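Local coordinates for protein binding component of ABC transporter (Wolinella succinogenes, PDB 3K4U) that binds lysine in its pocket and probably serves as the solute-binding component of an ABC transporter, at residues Q93-K99 with Y178-T184. Numbering follows the deposited sequence.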
loop_
_atom_site.group_PDB
_atom_site.type_symbol
_atom_site.label_atom_id
_atom_site.label_comp_id
_atom_site.label_asym_id
_atom_site.label_seq_id
_atom_site.Cartn_x
_atom_site.Cartn_y
_atom_site.Cartn_z
ATOM N N GLN E 93 8.495 -27.497 12.712
ATOM C CA GLN E 93 9.025 -28.848 12.785
ATOM C C GLN E 93 9.019 -29.573 11.449
ATOM O O GLN E 93 8.098 -29.422 10.653
ATOM C CB GLN E 93 8.290 -29.670 13.836
ATOM C CG GLN E 93 9.158 -30.026 15.010
ATOM C CD GLN E 93 9.344 -28.875 15.924
ATOM O OE1 GLN E 93 10.123 -27.970 15.657
ATOM N NE2 GLN E 93 8.609 -28.877 17.020
ATOM N N SER E 94 10.071 -30.338 11.210
ATOM C CA SER E 94 10.224 -31.109 10.002
ATOM C C SER E 94 10.589 -32.523 10.385
ATOM O O SER E 94 10.696 -32.849 11.565
ATOM C CB SER E 94 11.345 -30.536 9.161
ATOM O OG SER E 94 10.847 -29.765 8.099
ATOM N N LEU E 95 10.757 -33.368 9.373
ATOM C CA LEU E 95 11.061 -34.771 9.569
ATOM C C LEU E 95 12.346 -35.194 8.834
ATOM O O LEU E 95 12.581 -34.811 7.677
ATOM C CB LEU E 95 9.867 -35.625 9.164
ATOM C CG LEU E 95 8.493 -35.260 9.748
ATOM C CD1 LEU E 95 7.431 -36.208 9.233
ATOM C CD2 LEU E 95 8.484 -35.246 11.281
ATOM N N LEU E 96 13.192 -35.953 9.528
ATOM C CA LEU E 96 14.273 -36.644 8.859
ATOM C C LEU E 96 13.944 -38.128 8.897
ATOM O O LEU E 96 13.681 -38.658 9.975
ATOM C CB LEU E 96 15.613 -36.362 9.533
ATOM C CG LEU E 96 16.237 -34.965 9.478
ATOM C CD1 LEU E 96 17.622 -35.029 10.123
ATOM C CD2 LEU E 96 16.312 -34.403 8.057
ATOM N N VAL E 97 13.942 -38.784 7.728
ATOM C CA VAL E 97 13.564 -40.217 7.601
ATOM C C VAL E 97 14.690 -41.054 6.984
ATOM O O VAL E 97 15.594 -40.513 6.345
ATOM C CB VAL E 97 12.219 -40.396 6.782
ATOM C CG1 VAL E 97 11.130 -39.418 7.273
ATOM C CG2 VAL E 97 12.435 -40.224 5.268
ATOM N N LYS E 98 14.643 -42.369 7.174
ATOM C CA LYS E 98 15.588 -43.276 6.506
ATOM C C LYS E 98 15.250 -43.374 5.018
ATOM O O LYS E 98 14.098 -43.155 4.626
ATOM C CB LYS E 98 15.555 -44.674 7.131
ATOM C CG LYS E 98 16.946 -45.238 7.524
ATOM C CD LYS E 98 17.811 -45.697 6.329
ATOM C CE LYS E 98 19.320 -45.501 6.594
ATOM N NZ LYS E 98 19.848 -46.348 7.711
ATOM N N LYS E 99 16.252 -43.706 4.202
ATOM C CA LYS E 99 16.095 -43.816 2.743
ATOM C C LYS E 99 14.843 -44.577 2.274
ATOM O O LYS E 99 14.395 -45.538 2.909
ATOM C CB LYS E 99 17.357 -44.406 2.093
ATOM C CG LYS E 99 18.361 -43.351 1.608
ATOM C CD LYS E 99 18.902 -43.678 0.208
ATOM C CE LYS E 99 19.559 -42.453 -0.440
ATOM N NZ LYS E 99 18.595 -41.358 -0.761
ATOM N N TYR E 178 22.391 -40.624 3.666
ATOM C CA TYR E 178 21.730 -41.718 4.387
ATOM C C TYR E 178 20.272 -41.475 4.748
ATOM O O TYR E 178 19.482 -42.409 4.790
ATOM C CB TYR E 178 22.523 -42.089 5.647
ATOM C CG TYR E 178 24.012 -42.196 5.417
ATOM C CD1 TYR E 178 24.632 -43.440 5.293
ATOM C CD2 TYR E 178 24.807 -41.044 5.304
ATOM C CE1 TYR E 178 26.011 -43.538 5.082
ATOM C CE2 TYR E 178 26.180 -41.128 5.085
ATOM C CZ TYR E 178 26.776 -42.378 4.978
ATOM O OH TYR E 178 28.135 -42.462 4.767
ATOM N N LEU E 179 19.920 -40.225 5.023
ATOM C CA LEU E 179 18.550 -39.868 5.379
ATOM C C LEU E 179 17.937 -38.975 4.310
ATOM O O LEU E 179 18.629 -38.573 3.356
ATOM C CB LEU E 179 18.531 -39.156 6.730
ATOM C CG LEU E 179 18.463 -39.950 8.045
ATOM C CD1 LEU E 179 19.298 -41.219 8.029
ATOM C CD2 LEU E 179 18.897 -39.040 9.171
ATOM N N VAL E 180 16.636 -38.694 4.450
ATOM C CA VAL E 180 15.962 -37.732 3.573
ATOM C C VAL E 180 15.038 -36.805 4.352
ATOM O O VAL E 180 14.208 -37.256 5.152
ATOM C CB VAL E 180 15.194 -38.390 2.419
ATOM C CG1 VAL E 180 14.567 -37.309 1.527
ATOM C CG2 VAL E 180 16.115 -39.268 1.596
ATOM N N HIS E 181 15.201 -35.512 4.082
ATOM C CA HIS E 181 14.507 -34.413 4.737
ATOM C C HIS E 181 13.099 -34.169 4.167
ATOM O O HIS E 181 12.943 -33.603 3.070
ATOM C CB HIS E 181 15.371 -33.163 4.535
ATOM C CG HIS E 181 14.910 -31.953 5.279
ATOM N ND1 HIS E 181 14.088 -32.016 6.383
ATOM C CD2 HIS E 181 15.213 -30.644 5.109
ATOM C CE1 HIS E 181 13.884 -30.798 6.851
ATOM N NE2 HIS E 181 14.565 -29.947 6.103
ATOM N N LEU E 182 12.074 -34.595 4.902
ATOM C CA LEU E 182 10.711 -34.183 4.577
ATOM C C LEU E 182 10.471 -32.795 5.171
ATOM O O LEU E 182 10.172 -32.651 6.371
ATOM C CB LEU E 182 9.687 -35.213 5.050
ATOM C CG LEU E 182 9.554 -36.356 4.039
ATOM C CD1 LEU E 182 8.669 -37.462 4.583
ATOM C CD2 LEU E 182 9.016 -35.840 2.680
ATOM N N ASP E 183 10.620 -31.771 4.328
ATOM C CA ASP E 183 10.762 -30.415 4.840
ATOM C C ASP E 183 9.483 -29.579 4.921
ATOM O O ASP E 183 9.547 -28.363 5.181
ATOM C CB ASP E 183 11.898 -29.661 4.139
ATOM C CG ASP E 183 11.658 -29.466 2.654
ATOM O OD1 ASP E 183 10.531 -29.109 2.242
ATOM O OD2 ASP E 183 12.632 -29.646 1.892
ATOM N N THR E 184 8.326 -30.207 4.733
ATOM C CA THR E 184 7.105 -29.476 5.008
ATOM C C THR E 184 7.113 -29.123 6.494
ATOM O O THR E 184 7.383 -29.962 7.331
ATOM C CB THR E 184 5.823 -30.252 4.623
ATOM O OG1 THR E 184 6.029 -30.924 3.376
ATOM C CG2 THR E 184 4.638 -29.300 4.491
#
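The carbonyl oxygen of L95 is gripped twice by the neighbouring strand. The backbone N of L182 donates to L95 O at 2.8 Å. The imidazole of H181 adds a weak, nearly straight bond, ND1 to L95 O at 3.4 Å. CG of H181 stands anti to the backbone N (chi1 -173°), which carries the ring to L95, and chi2 of 21° turns its edge to the oxygen. L182 O is shared too: L95 N bonds it at 3.1 Å, and S94 OG adds a weak bond. V97 and V180 form the second hydrogen-bonded pair, with V180 N to V97 O at 2.8 Å and V97 N to V180 O at 3.0 Å. These reciprocal bonds pair strands 93-98 and 179-182 antiparallel, within the mixed sheet of one lobe of this family 3 solute-binding fold. One face carries L95, V97, V180 and L182, where CG1 of V97 meets CD1 of L182 at 4.1 Å. On the other, CD2 of L96 lies 3.7 Å from ND1 of H181. N167 of helix 164-175 touches both side chains. The Q93 side chain lies about 6 Å from the bound lysine. Backbone bonds hold the strands; the weak histidine bond, with L96 and N167, would probably limit imidazole rotation.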